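Local atomic coordinates of tungsten-containing formylmethanofuran dehydrogenase 2 subunit C (Methanothermobacter wolfeii, PDB entry 5T5I), a protein that is the beta-helical subunit of a complex that probably catalyses the reversible reduction of carbon dioxide to formylmethanofuran. Residues C[4-10]-C[49-55]; C[128-134]-C[154-160]; C[183-189]-C[202-208]. All coordinates share one frame; numbering follows the deposited sequence.

Interaction 1 (C[4-10]-C[49-55]); sequences IILTPKE and GDFFEVS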
ATOM      1  N   ILE C   4     -60.785  22.906  13.209  1.00 40.78           N
ATOM      2  CA  ILE C   4     -60.507  24.336  13.024  1.00 40.38           C
ATOM      3  C   ILE C   4     -59.482  24.386  11.880  1.00 43.94           C
ATOM      4  O   ILE C   4     -58.420  23.769  11.987  1.00 42.78           O
ATOM      5  CB  ILE C   4     -60.023  25.022  14.335  1.00 42.65           C
ATOM      6  CG1 ILE C   4     -61.184  25.079  15.353  1.00 44.35           C
ATOM      7  CG2 ILE C   4     -59.484  26.439  14.054  1.00 42.20           C
ATOM      8  CD1 ILE C   4     -60.765  25.207  16.786  1.00 52.09           C
ATOM      9  N   ILE C   5     -59.828  25.067  10.775  1.00 41.10           N
ATOM     10  CA  ILE C   5     -59.000  25.115   9.569  1.00 40.22           C
ATOM     11  C   ILE C   5     -58.211  26.409   9.492  1.00 42.86           C
ATOM     12  O   ILE C   5     -58.809  27.487   9.504  1.00 41.23           O
ATOM     13  CB  ILE C   5     -59.858  24.943   8.277  1.00 44.26           C
ATOM     14  CG1 ILE C   5     -60.944  23.836   8.407  1.00 45.81           C
ATOM     15  CG2 ILE C   5     -58.959  24.694   7.050  1.00 44.23           C
ATOM     16  CD1 ILE C   5     -60.447  22.465   8.717  1.00 50.02           C
ATOM     17  N   LEU C   6     -56.876  26.301   9.352  1.00 38.72           N
ATOM     18  CA  LEU C   6     -55.990  27.440   9.158  1.00 38.32           C
ATOM     19  C   LEU C   6     -55.477  27.352   7.725  1.00 41.22           C
ATOM     20  O   LEU C   6     -54.785  26.393   7.391  1.00 39.28           O
ATOM     21  CB  LEU C   6     -54.794  27.432  10.125  1.00 37.34           C
ATOM     22  CG  LEU C   6     -55.060  27.463  11.629  1.00 42.46           C
ATOM     23  CD1 LEU C   6     -53.737  27.660  12.388  1.00 40.94           C
ATOM     24  CD2 LEU C   6     -56.009  28.561  12.001  1.00 44.92           C
ATOM     25  N   THR C   7     -55.826  28.317   6.872  1.00 37.99           N
ATOM     26  CA  THR C   7     -55.377  28.301   5.477  1.00 38.51           C
ATOM     27  C   THR C   7     -54.327  29.377   5.369  1.00 42.17           C
ATOM     28  O   THR C   7     -54.653  30.553   5.530  1.00 41.28           O
ATOM     29  CB  THR C   7     -56.535  28.505   4.515  1.00 49.72           C
ATOM     30  OG1 THR C   7     -57.560  27.569   4.840  1.00 46.41           O
ATOM     31  CG2 THR C   7     -56.122  28.321   3.065  1.00 51.79           C
ATOM     32  N   PRO C   8     -53.053  29.014   5.165  1.00 39.62           N
ATOM     33  CA  PRO C   8     -52.016  30.046   5.141  1.00 39.54           C
ATOM     34  C   PRO C   8     -52.104  30.998   3.961  1.00 43.45           C
ATOM     35  O   PRO C   8     -52.372  30.587   2.841  1.00 42.98           O
ATOM     36  CB  PRO C   8     -50.699  29.259   5.106  1.00 40.33           C
ATOM     37  CG  PRO C   8     -51.042  27.905   4.724  1.00 44.43           C
ATOM     38  CD  PRO C   8     -52.488  27.662   4.985  1.00 41.21           C
ATOM     39  N   LYS C   9     -51.820  32.274   4.231  1.00 39.50           N
ATOM     40  CA  LYS C   9     -51.655  33.292   3.206  1.00 39.06           C
ATOM     41  C   LYS C   9     -50.165  33.131   2.801  1.00 43.21           C
ATOM     42  O   LYS C   9     -49.524  32.181   3.259  1.00 42.26           O
ATOM     43  CB  LYS C   9     -51.959  34.685   3.783  1.00 40.52           C
ATOM     44  CG  LYS C   9     -53.418  34.821   4.211  1.00 45.11           C
ATOM     45  CD  LYS C   9     -53.690  36.122   4.925  1.00 50.01           C
ATOM     46  CE  LYS C   9     -55.141  36.241   5.324  1.00 57.29           C
ATOM     47  NZ  LYS C   9     -55.381  37.445   6.160  1.00 65.28           N
ATOM     48  N   GLU C  10     -49.606  34.015   1.973  1.00 40.36           N
ATOM     49  CA  GLU C  10     -48.200  33.861   1.586  1.00 39.61           C
ATOM     50  C   GLU C  10     -47.278  33.898   2.820  1.00 40.88           C
ATOM     51  O   GLU C  10     -47.364  34.823   3.632  1.00 39.15           O
ATOM     52  CB  GLU C  10     -47.772  34.941   0.579  1.00 41.63           C
ATOM     53  CG  GLU C  10     -46.358  34.742   0.056  1.00 53.00           C
ATOM     54  CD  GLU C  10     -46.014  35.537  -1.187  1.00 77.81           C
ATOM     55  OE1 GLU C  10     -45.346  34.975  -2.085  1.00 81.39           O
ATOM     56  OE2 GLU C  10     -46.384  36.732  -1.253  1.00 68.03           O
ATOM     57  N   GLY C  49     -54.449  35.957  12.368  1.00 37.09           N
ATOM     58  CA  GLY C  49     -55.273  36.349  11.226  1.00 37.72           C
ATOM     59  C   GLY C  49     -54.548  37.124  10.135  1.00 40.88           C
ATOM     60  O   GLY C  49     -55.016  37.154   8.995  1.00 39.77           O
ATOM     61  N   ASP C  50     -53.412  37.771  10.465  1.00 37.84           N
ATOM     62  CA  ASP C  50     -52.598  38.497   9.477  1.00 37.09           C
ATOM     63  C   ASP C  50     -51.926  37.537   8.486  1.00 40.27           C
ATOM     64  O   ASP C  50     -51.584  37.964   7.389  1.00 40.00           O
ATOM     65  CB  ASP C  50     -51.496  39.347  10.159  1.00 38.64           C
ATOM     66  CG  ASP C  50     -51.986  40.514  11.004  1.00 51.72           C
ATOM     67  OD1 ASP C  50     -53.089  41.031  10.721  1.00 53.18           O
ATOM     68  OD2 ASP C  50     -51.231  40.957  11.908  1.00 55.35           O
ATOM     69  N   PHE C  51     -51.694  36.263   8.876  1.00 37.04           N
ATOM     70  CA  PHE C  51     -51.000  35.281   8.032  1.00 35.27           C
ATOM     71  C   PHE C  51     -51.787  33.994   7.757  1.00 38.12           C
ATOM     72  O   PHE C  51     -51.292  33.137   7.020  1.00 35.97           O
ATOM     73  CB  PHE C  51     -49.630  34.972   8.658  1.00 35.53           C
ATOM     74  CG  PHE C  51     -48.659  36.108   8.459  1.00 36.39           C
ATOM     75  CD1 PHE C  51     -47.934  36.223   7.282  1.00 39.00           C
ATOM     76  CD2 PHE C  51     -48.513  37.097   9.424  1.00 37.41           C
ATOM     77  CE1 PHE C  51     -47.041  37.283   7.093  1.00 39.57           C
ATOM     78  CE2 PHE C  51     -47.620  38.154   9.232  1.00 39.52           C
ATOM     79  CZ  PHE C  51     -46.880  38.230   8.076  1.00 37.82           C
ATOM     80  N   PHE C  52     -53.021  33.866   8.292  1.00 35.17           N
ATOM     81  CA  PHE C  52     -53.866  32.695   8.068  1.00 34.92           C
ATOM     82  C   PHE C  52     -55.326  33.077   7.980  1.00 41.14           C
ATOM     83  O   PHE C  52     -55.781  33.900   8.775  1.00 40.93           O
ATOM     84  CB  PHE C  52     -53.750  31.685   9.229  1.00 35.39           C
ATOM     85  CG  PHE C  52     -52.382  31.073   9.395  1.00 34.13           C
ATOM     86  CD1 PHE C  52     -51.414  31.693  10.172  1.00 35.16           C
ATOM     87  CD2 PHE C  52     -52.061  29.883   8.769  1.00 34.74           C
ATOM     88  CE1 PHE C  52     -50.142  31.138  10.304  1.00 35.42           C
ATOM     89  CE2 PHE C  52     -50.793  29.334   8.892  1.00 36.31           C
ATOM     90  CZ  PHE C  52     -49.834  29.971   9.644  1.00 34.40           C
ATOM     91  N   GLU C  53     -56.081  32.417   7.080  1.00 37.64           N
ATOM     92  CA  GLU C  53     -57.538  32.538   7.050  1.00 39.03           C
ATOM     93  C   GLU C  53     -57.968  31.515   8.114  1.00 43.94           C
ATOM     94  O   GLU C  53     -57.282  30.497   8.259  1.00 44.00           O
ATOM     95  CB  GLU C  53     -58.136  32.142   5.690  1.00 41.17           C
ATOM     96  CG  GLU C  53     -57.628  32.934   4.493  1.00 51.85           C
ATOM     97  CD  GLU C  53     -58.190  34.332   4.318  1.00 72.25           C
ATOM     98  OE1 GLU C  53     -58.969  34.788   5.188  1.00 72.57           O
ATOM     99  OE2 GLU C  53     -57.845  34.974   3.300  1.00 65.76           O
ATOM    100  N   VAL C  54     -59.024  31.789   8.889  1.00 40.28           N
ATOM    101  CA  VAL C  54     -59.492  30.884   9.950  1.00 40.32           C
ATOM    102  C   VAL C  54     -60.982  30.570   9.753  1.00 46.78           C
ATOM    103  O   VAL C  54     -61.768  31.486   9.523  1.00 45.98           O
ATOM    104  CB  VAL C  54     -59.238  31.461  11.372  1.00 43.48           C
ATOM    105  CG1 VAL C  54     -59.546  30.420  12.454  1.00 42.59           C
ATOM    106  CG2 VAL C  54     -57.800  31.973  11.525  1.00 42.76           C
ATOM    107  N   SER C  55     -61.362  29.278   9.877  1.00 44.31           N
ATOM    108  CA  SER C  55     -62.746  28.807   9.797  1.00 45.40           C
ATOM    109  C   SER C  55     -62.910  27.504  10.605  1.00 49.76           C
ATOM    110  O   SER C  55     -61.918  26.930  11.066  1.00 47.82           O
ATOM    111  CB  SER C  55     -63.159  28.574   8.344  1.00 49.38           C
ATOM    112  OG  SER C  55     -62.407  27.538   7.741  1.00 57.15           O
TER
HETATM  113  O   HOH W   1     -48.776  32.439   5.949  1.00 41.92           O
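Lys-9 sets CG opposite its own carbonyl carbon (chi1 -65°) and then runs straight, which carries NZ along the bend at Gly-49 to Phe-51. Phe-52 makes the same first turn, and its ring comes to lie obliquely against Pro-8. NZ of Lys-9 donates to O of Gly-49 at 2.9 Å, nearly in line with the carbonyl bond. CE of Lys-9 passes 3.6 Å from OE2 of Glu-53, the two side chains crossing at about a right angle. NZ of Lys-9 stays 4.5 Å from OE2 of Glu-53, too far for a salt bridge. Strand 52-56 pairs antiparallel on the outer side of strand 3-8, itself paired with strand 66-69, at the N-terminal end of the beta-helix. Ile-5 with Ser-55 and Thr-7 with Glu-53 are the hydrogen-bonded pairs. Lys-9 N bonds to Phe-51 O at 3.0 Å. A water donates to that oxygen and to Lys-9 O. Leu-6 and Val-54 lie side by side, with CD2 of Leu-6 3.9 Å from CG2 of Val-54. CB of Pro-8 is 3.8 Å from CE2 of Phe-52. Phe-26 of helix 23-26 packs on Leu-6, and Ile-34 of helix 31-35 on Val-54. The chemistry is divided: the face of Leu-6, Val-54, Pro-8 and Phe-52 is apolar, while the other is mixed and carries Thr-7, Glu-53 and Ser-55 together with Ile-5. Lys-9 probably feels a mild attraction from Glu-53.

Interaction 2 (C[128-134]-C[154-160]); sequences ILGDAGD and VHGNADN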
ATOM      1  N   ILE C 128     -43.893  12.440  10.818  1.00 26.97           N
ATOM      2  CA  ILE C 128     -43.427  13.282   9.705  1.00 26.45           C
ATOM      3  C   ILE C 128     -43.372  12.382   8.479  1.00 29.76           C
ATOM      4  O   ILE C 128     -42.607  11.420   8.478  1.00 27.95           O
ATOM      5  CB  ILE C 128     -42.061  13.935  10.049  1.00 28.31           C
ATOM      6  CG1 ILE C 128     -42.214  14.901  11.260  1.00 28.93           C
ATOM      7  CG2 ILE C 128     -41.472  14.691   8.846  1.00 27.03           C
ATOM      8  CD1 ILE C 128     -40.953  15.130  12.055  1.00 30.04           C
ATOM      9  N   LEU C 129     -44.210  12.650   7.467  1.00 26.91           N
ATOM     10  CA  LEU C 129     -44.263  11.798   6.269  1.00 27.31           C
ATOM     11  C   LEU C 129     -43.100  12.062   5.289  1.00 29.91           C
ATOM     12  O   LEU C 129     -42.765  11.168   4.504  1.00 29.09           O
ATOM     13  CB  LEU C 129     -45.625  11.869   5.558  1.00 28.49           C
ATOM     14  CG  LEU C 129     -46.879  11.661   6.426  1.00 34.05           C
ATOM     15  CD1 LEU C 129     -48.138  11.662   5.573  1.00 35.50           C
ATOM     16  CD2 LEU C 129     -46.815  10.355   7.211  1.00 36.77           C
ATOM     17  N   GLY C 130     -42.488  13.243   5.367  1.00 27.29           N
ATOM     18  CA  GLY C 130     -41.316  13.597   4.574  1.00 27.79           C
ATOM     19  C   GLY C 130     -40.029  13.372   5.349  1.00 31.01           C
ATOM     20  O   GLY C 130     -39.933  12.439   6.162  1.00 30.45           O
ATOM     21  N   ASP C 131     -39.036  14.236   5.112  1.00 27.41           N
ATOM     22  CA  ASP C 131     -37.735  14.191   5.783  1.00 27.09           C
ATOM     23  C   ASP C 131     -37.725  15.104   7.028  1.00 28.96           C
ATOM     24  O   ASP C 131     -38.541  16.019   7.124  1.00 28.88           O
ATOM     25  CB  ASP C 131     -36.615  14.681   4.833  1.00 28.06           C
ATOM     26  CG  ASP C 131     -36.467  13.898   3.549  1.00 33.13           C
ATOM     27  OD1 ASP C 131     -36.664  12.658   3.579  1.00 32.36           O
ATOM     28  OD2 ASP C 131     -36.093  14.509   2.530  1.00 37.53           O
ATOM     29  N   ALA C 132     -36.771  14.891   7.945  1.00 25.62           N
ATOM     30  CA  ALA C 132     -36.583  15.747   9.128  1.00 24.34           C
ATOM     31  C   ALA C 132     -35.137  16.259   9.124  1.00 28.10           C
ATOM     32  O   ALA C 132     -34.296  15.722   8.404  1.00 27.54           O
ATOM     33  CB  ALA C 132     -36.886  14.989  10.420  1.00 24.69           C
ATOM     34  N   GLY C 133     -34.872  17.311   9.879  1.00 24.53           N
ATOM     35  CA  GLY C 133     -33.535  17.901   9.970  1.00 23.98           C
ATOM     36  C   GLY C 133     -32.657  17.249  11.022  1.00 27.48           C
ATOM     37  O   GLY C 133     -32.748  16.042  11.276  1.00 27.40           O
ATOM     38  N   ASP C 134     -31.787  18.055  11.636  1.00 23.36           N
ATOM     39  CA  ASP C 134     -30.909  17.597  12.708  1.00 22.25           C
ATOM     40  C   ASP C 134     -31.698  17.628  14.018  1.00 24.25           C
ATOM     41  O   ASP C 134     -32.749  18.275  14.093  1.00 20.97           O
ATOM     42  CB  ASP C 134     -29.684  18.532  12.837  1.00 24.71           C
ATOM     43  CG  ASP C 134     -28.867  18.673  11.560  1.00 28.39           C
ATOM     44  OD1 ASP C 134     -28.186  17.697  11.180  1.00 27.36           O
ATOM     45  OD2 ASP C 134     -28.906  19.765  10.940  1.00 27.77           O
ATOM     46  N   VAL C 154     -40.394   9.309  11.526  1.00 24.82           N
ATOM     47  CA  VAL C 154     -40.023  10.068  10.318  1.00 23.83           C
ATOM     48  C   VAL C 154     -40.027   9.046   9.178  1.00 28.27           C
ATOM     49  O   VAL C 154     -39.240   8.101   9.227  1.00 27.62           O
ATOM     50  CB  VAL C 154     -38.637  10.749  10.474  1.00 26.39           C
ATOM     51  CG1 VAL C 154     -38.211  11.459   9.182  1.00 26.04           C
ATOM     52  CG2 VAL C 154     -38.634  11.731  11.636  1.00 25.75           C
ATOM     53  N   HIS C 155     -40.896   9.221   8.167  1.00 26.93           N
ATOM     54  CA  HIS C 155     -41.005   8.266   7.050  1.00 28.13           C
ATOM     55  C   HIS C 155     -39.878   8.413   6.025  1.00 33.07           C
ATOM     56  O   HIS C 155     -39.542   7.435   5.367  1.00 32.66           O
ATOM     57  CB  HIS C 155     -42.378   8.332   6.380  1.00 29.66           C
ATOM     58  CG  HIS C 155     -43.481   7.817   7.250  1.00 33.78           C
ATOM     59  ND1 HIS C 155     -44.258   6.754   6.861  1.00 36.19           N
ATOM     60  CD2 HIS C 155     -43.862   8.198   8.493  1.00 35.19           C
ATOM     61  CE1 HIS C 155     -45.122   6.554   7.840  1.00 35.61           C
ATOM     62  NE2 HIS C 155     -44.899   7.379   8.856  1.00 35.28           N
ATOM     63  N   GLY C 156     -39.297   9.609   5.927  1.00 30.34           N
ATOM     64  CA  GLY C 156     -38.170   9.879   5.042  1.00 30.07           C
ATOM     65  C   GLY C 156     -36.854   9.750   5.787  1.00 30.01           C
ATOM     66  O   GLY C 156     -36.728   8.938   6.709  1.00 27.47           O
ATOM     67  N   ASN C 157     -35.888  10.588   5.426  1.00 27.09           N
ATOM     68  CA  ASN C 157     -34.557  10.642   6.047  1.00 26.03           C
ATOM     69  C   ASN C 157     -34.470  11.701   7.131  1.00 29.38           C
ATOM     70  O   ASN C 157     -35.298  12.610   7.184  1.00 29.37           O
ATOM     71  CB  ASN C 157     -33.498  10.966   4.981  1.00 26.06           C
ATOM     72  CG  ASN C 157     -33.503   9.995   3.827  1.00 43.00           C
ATOM     73  OD1 ASN C 157     -33.619   8.777   4.014  1.00 26.43           O
ATOM     74  ND2 ASN C 157     -33.414  10.494   2.610  1.00 34.54           N
ATOM     75  N   ALA C 158     -33.440  11.596   7.991  1.00 25.64           N
ATOM     76  CA  ALA C 158     -33.118  12.604   9.011  1.00 23.90           C
ATOM     77  C   ALA C 158     -31.606  12.847   8.976  1.00 26.67           C
ATOM     78  O   ALA C 158     -30.886  12.109   8.297  1.00 25.43           O
ATOM     79  CB  ALA C 158     -33.590  12.190  10.395  1.00 24.35           C
ATOM     80  N   ASP C 159     -31.132  13.896   9.627  1.00 23.57           N
ATOM     81  CA  ASP C 159     -29.712  14.281   9.530  1.00 23.36           C
ATOM     82  C   ASP C 159     -28.863  13.875  10.751  1.00 26.48           C
ATOM     83  O   ASP C 159     -28.696  12.672  10.967  1.00 25.29           O
ATOM     84  CB  ASP C 159     -29.622  15.777   9.206  1.00 25.22           C
ATOM     85  CG  ASP C 159     -30.298  16.167   7.896  1.00 37.45           C
ATOM     86  OD1 ASP C 159     -30.317  15.331   6.962  1.00 39.35           O
ATOM     87  OD2 ASP C 159     -30.788  17.314   7.798  1.00 36.96           O
ATOM     88  N   ASN C 160     -28.255  14.830  11.493  1.00 24.10           N
ATOM     89  CA  ASN C 160     -27.351  14.509  12.593  1.00 23.45           C
ATOM     90  C   ASN C 160     -27.978  14.551  13.957  1.00 24.95           C
ATOM     91  O   ASN C 160     -28.918  15.303  14.199  1.00 24.35           O
ATOM     92  CB  ASN C 160     -26.170  15.486  12.623  1.00 21.64           C
ATOM     93  CG  ASN C 160     -25.191  15.376  11.486  1.00 33.89           C
ATOM     94  OD1 ASN C 160     -25.305  14.536  10.599  1.00 25.39           O
ATOM     95  ND2 ASN C 160     -24.144  16.167  11.549  1.00 28.67           N
TER
HETATM   96  O   HOH W   2     -32.980  14.856   6.005  1.00 35.69           O
HETATM   97  O   HOH W   3     -30.541  19.815   8.812  1.00 35.30           O
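Ile-128 and Val-154 pair in parallel, and the two chains then run on through matching turns, joined by backbone bonds such as His-155 N to Ile-128 O (2.8 Å) and Ala-132 N to Asn-157 O (2.8 Å). CG of Asp-131 lies anti to its carbonyl carbon (chi1 -59°), which turns OD1 toward Asn-157 N. OD1 of Asp-131 accepts from that N of Asn-157 at 2.9 Å, on the anti side and 32° out of the carboxylate plane. Asn-112 OD1 likewise accepts from Asp-131 N, and Asn-157 OD1 from Asp-176 N. This is a side-chain ladder from turn to turn of a parallel beta-helix. With an alanine in place of Asp-131, N of Asn-157 would probably be left without its acceptor and the ladder broken at this rung. CD2 of Leu-129 sits over one face of the His-155 ring, 4.0 Å from its centroid, a CH-pi contact. NE2 of that ring bonds to Glu-127. OD1 of Asp-134 accepts from N of Asn-160 at 2.9 Å. Its OD2 bonds to Ser-94 of subunit FwdD and shares a water with OD2 of Asp-159. The apolar side chains pack from turn to turn: Ile-128 on Ala-113, Val-154 and Ala-158 on Ile-173 of strand 170-173.

Interaction 3 (C[183-189]-C[202-208]); sequences IHMNNGL and GEMAGGT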
ATOM      1  N   ILE C 183     -26.263  10.108  20.056  1.00 21.71           N
ATOM      2  CA  ILE C 183     -25.124  10.754  20.737  1.00 21.39           C
ATOM      3  C   ILE C 183     -25.510  11.044  22.209  1.00 24.44           C
ATOM      4  O   ILE C 183     -26.562  11.618  22.452  1.00 22.93           O
ATOM      5  CB  ILE C 183     -24.652  12.040  19.994  1.00 24.72           C
ATOM      6  CG1 ILE C 183     -23.343  12.626  20.608  1.00 25.52           C
ATOM      7  CG2 ILE C 183     -25.752  13.113  19.924  1.00 24.95           C
ATOM      8  CD1 ILE C 183     -22.080  12.090  19.998  1.00 30.78           C
ATOM      9  N   HIS C 184     -24.690  10.598  23.175  1.00 22.77           N
ATOM     10  CA  HIS C 184     -24.955  10.796  24.626  1.00 21.52           C
ATOM     11  C   HIS C 184     -26.292  10.211  25.101  1.00 23.08           C
ATOM     12  O   HIS C 184     -26.794  10.635  26.126  1.00 22.89           O
ATOM     13  CB  HIS C 184     -24.882  12.284  25.033  1.00 21.65           C
ATOM     14  CG  HIS C 184     -23.518  12.864  25.070  1.00 23.75           C
ATOM     15  ND1 HIS C 184     -22.625  12.536  26.068  1.00 25.49           N
ATOM     16  CD2 HIS C 184     -22.975  13.804  24.279  1.00 24.65           C
ATOM     17  CE1 HIS C 184     -21.545  13.261  25.819  1.00 25.06           C
ATOM     18  NE2 HIS C 184     -21.732  14.051  24.759  1.00 24.99           N
ATOM     19  N   MET C 185     -26.838   9.196  24.419  1.00 21.00           N
ATOM     20  CA  MET C 185     -28.115   8.604  24.819  1.00 20.84           C
ATOM     21  C   MET C 185     -27.990   7.945  26.204  1.00 23.98           C
ATOM     22  O   MET C 185     -26.987   7.297  26.479  1.00 22.99           O
ATOM     23  CB  MET C 185     -28.525   7.559  23.746  1.00 23.77           C
ATOM     24  CG  MET C 185     -29.740   6.800  24.025  1.00 27.96           C
ATOM     25  SD  MET C 185     -30.002   5.643  22.641  1.00 31.47           S
ATOM     26  CE  MET C 185     -31.721   5.426  22.795  1.00 29.88           C
ATOM     27  N   ASN C 186     -28.995   8.162  27.071  1.00 21.72           N
ATOM     28  CA  ASN C 186     -29.085   7.566  28.409  1.00 22.41           C
ATOM     29  C   ASN C 186     -30.103   6.440  28.479  1.00 26.48           C
ATOM     30  O   ASN C 186     -29.885   5.475  29.203  1.00 26.12           O
ATOM     31  CB  ASN C 186     -29.474   8.625  29.452  1.00 27.18           C
ATOM     32  CG  ASN C 186     -28.350   9.521  29.839  1.00 46.43           C
ATOM     33  OD1 ASN C 186     -28.467  10.749  29.794  1.00 42.38           O
ATOM     34  ND2 ASN C 186     -27.307   8.929  30.390  1.00 38.69           N
ATOM     35  N   ASN C 187     -31.257   6.618  27.833  1.00 24.66           N
ATOM     36  CA  ASN C 187     -32.366   5.655  27.827  1.00 24.66           C
ATOM     37  C   ASN C 187     -33.225   5.909  26.598  1.00 27.97           C
ATOM     38  O   ASN C 187     -33.149   6.983  25.996  1.00 26.99           O
ATOM     39  CB  ASN C 187     -33.246   5.831  29.094  1.00 27.48           C
ATOM     40  CG  ASN C 187     -32.980   4.867  30.220  1.00 63.64           C
ATOM     41  OD1 ASN C 187     -33.661   3.853  30.364  1.00 64.07           O
ATOM     42  ND2 ASN C 187     -32.104   5.233  31.142  1.00 62.48           N
ATOM     43  N   GLY C 188     -34.065   4.937  26.274  1.00 25.65           N
ATOM     44  CA  GLY C 188     -34.973   5.008  25.139  1.00 26.27           C
ATOM     45  C   GLY C 188     -34.603   4.024  24.053  1.00 28.30           C
ATOM     46  O   GLY C 188     -33.701   3.189  24.226  1.00 27.01           O
ATOM     47  N   LEU C 189     -35.326   4.100  22.943  1.00 25.28           N
ATOM     48  CA  LEU C 189     -35.133   3.212  21.798  1.00 23.86           C
ATOM     49  C   LEU C 189     -35.104   4.027  20.505  1.00 26.98           C
ATOM     50  O   LEU C 189     -35.994   4.837  20.270  1.00 25.21           O
ATOM     51  CB  LEU C 189     -36.257   2.141  21.758  1.00 23.36           C
ATOM     52  CG  LEU C 189     -36.364   1.272  20.503  1.00 26.78           C
ATOM     53  CD1 LEU C 189     -35.105   0.441  20.282  1.00 25.70           C
ATOM     54  CD2 LEU C 189     -37.603   0.356  20.577  1.00 30.02           C
ATOM     55  N   GLY C 202     -22.426   7.116  19.728  1.00 19.35           N
ATOM     56  CA  GLY C 202     -21.246   7.808  20.233  1.00 20.21           C
ATOM     57  C   GLY C 202     -21.510   8.368  21.617  1.00 22.37           C
ATOM     58  O   GLY C 202     -22.531   9.020  21.825  1.00 20.07           O
ATOM     59  N   GLU C 203     -20.663   8.011  22.588  1.00 20.80           N
ATOM     60  CA  GLU C 203     -20.770   8.445  23.986  1.00 20.95           C
ATOM     61  C   GLU C 203     -22.105   8.052  24.679  1.00 23.98           C
ATOM     62  O   GLU C 203     -22.485   8.666  25.672  1.00 23.42           O
ATOM     63  CB  GLU C 203     -20.494   9.956  24.087  1.00 21.52           C
ATOM     64  CG  GLU C 203     -19.071  10.306  23.691  1.00 25.58           C
ATOM     65  CD  GLU C 203     -18.875  11.794  23.519  1.00 36.98           C
ATOM     66  OE1 GLU C 203     -19.165  12.309  22.416  1.00 27.55           O
ATOM     67  OE2 GLU C 203     -18.472  12.452  24.506  1.00 27.11           O
ATOM     68  N   MET C 204     -22.789   6.993  24.206  1.00 21.56           N
ATOM     69  CA  MET C 204     -24.027   6.564  24.857  1.00 20.02           C
ATOM     70  C   MET C 204     -23.688   5.879  26.202  1.00 23.65           C
ATOM     71  O   MET C 204     -22.644   5.225  26.330  1.00 20.31           O
ATOM     72  CB  MET C 204     -24.867   5.627  23.943  1.00 20.57           C
ATOM     73  CG  MET C 204     -24.333   4.201  23.845  1.00 22.67           C
ATOM     74  SD  MET C 204     -25.182   3.090  22.675  1.00 23.75           S
ATOM     75  CE  MET C 204     -26.883   3.344  23.102  1.00 20.49           C
ATOM     76  N   ALA C 205     -24.565   6.068  27.195  1.00 23.01           N
ATOM     77  CA  ALA C 205     -24.456   5.446  28.526  1.00 23.54           C
ATOM     78  C   ALA C 205     -25.519   4.341  28.754  1.00 26.28           C
ATOM     79  O   ALA C 205     -25.352   3.500  29.632  1.00 23.26           O
ATOM     80  CB  ALA C 205     -24.600   6.528  29.590  1.00 24.59           C
ATOM     81  N   GLY C 206     -26.576   4.342  27.953  1.00 26.67           N
ATOM     82  CA  GLY C 206     -27.685   3.399  28.061  1.00 26.36           C
ATOM     83  C   GLY C 206     -28.652   3.555  26.905  1.00 29.48           C
ATOM     84  O   GLY C 206     -28.423   4.372  26.007  1.00 28.42           O
ATOM     85  N   GLY C 207     -29.718   2.773  26.930  1.00 25.39           N
ATOM     86  CA  GLY C 207     -30.699   2.748  25.857  1.00 25.31           C
ATOM     87  C   GLY C 207     -30.294   1.778  24.765  1.00 26.06           C
ATOM     88  O   GLY C 207     -29.241   1.122  24.852  1.00 24.99           O
ATOM     89  N   THR C 208     -31.120   1.690  23.721  1.00 23.37           N
ATOM     90  CA  THR C 208     -30.897   0.772  22.601  1.00 21.92           C
ATOM     91  C   THR C 208     -31.030   1.475  21.239  1.00 24.95           C
ATOM     92  O   THR C 208     -31.964   2.227  21.015  1.00 23.24           O
ATOM     93  CB  THR C 208     -31.887  -0.415  22.664  1.00 28.17           C
ATOM     94  OG1 THR C 208     -31.879  -0.987  23.960  1.00 30.15           O
ATOM     95  CG2 THR C 208     -31.568  -1.492  21.650  1.00 26.34           C
TER
HETATM   96  O   HOH W   4     -23.053  10.223  27.850  1.00 31.51           O
HETATM   97  O   HOH W   5     -34.080   0.454  25.226  1.00 45.24           O
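Glu-203 lays its CB over one face of the His-184 ring, 4.0 Å from the centroid and offset toward the rim, a CH-pi contact. Ring and carboxylate planes are 51° apart. CG of Glu-203 lies anti to the carbonyl carbon (chi1 -64°) and the chain is extended beyond. This brings the carboxylate past the CE1 rim of the ring, on the same side as CB, with OE2 of Glu-203 3.4 Å from CE1 of His-184. Another protein chain holds the polar ends: its side chains bond to His-184 NE2 (an acidic one) and Glu-203 OE1 (an aromatic one), and a basic one forms a salt bridge with Glu-203 OE2. A water links His-184 ND1 to Glu-203 O. The two residues occupy equivalent places on successive turns of the parallel beta-helix, and the ring of Tyr-165 stacks with that of His-184. A calcium ion lies about 7 Å from the His-184 side chain. Met-185 and Met-204 also run side by side, with SD of Met-185 3.9 Å from CE of Met-204. Met-185 O accepts from Ala-205 N at 2.8 Å, and weakly from Gly-206 N. CE of Met-185 lies close to Gly-207, where a CB would clash with it. Further on, Thr-208 N bonds to Gly-188 O at 3.0 Å.

From the N terminus, interaction 1 comes first. It closes a loop of 38 residues that holds helices 23-26 and 31-35, and it pairs strand 52-56 with strand 3-8 at one end of the beta-helix. Interaction 2 closes a shorter loop between strands 125-128 and 151-154; the calcium-binding residues Ser-139, Tyr-140 and Asp-143 lie in it. Interaction 3 closes a loop of 12 residues, with strand 196-198 inside it, and joins the start of strand 187-192 to the turn leading into strand 208-211. The three are in series, so none nests in or crosses another. Centres of interactions 1 and 3 lie about 41 Å apart, on opposite sides of the chain's centre.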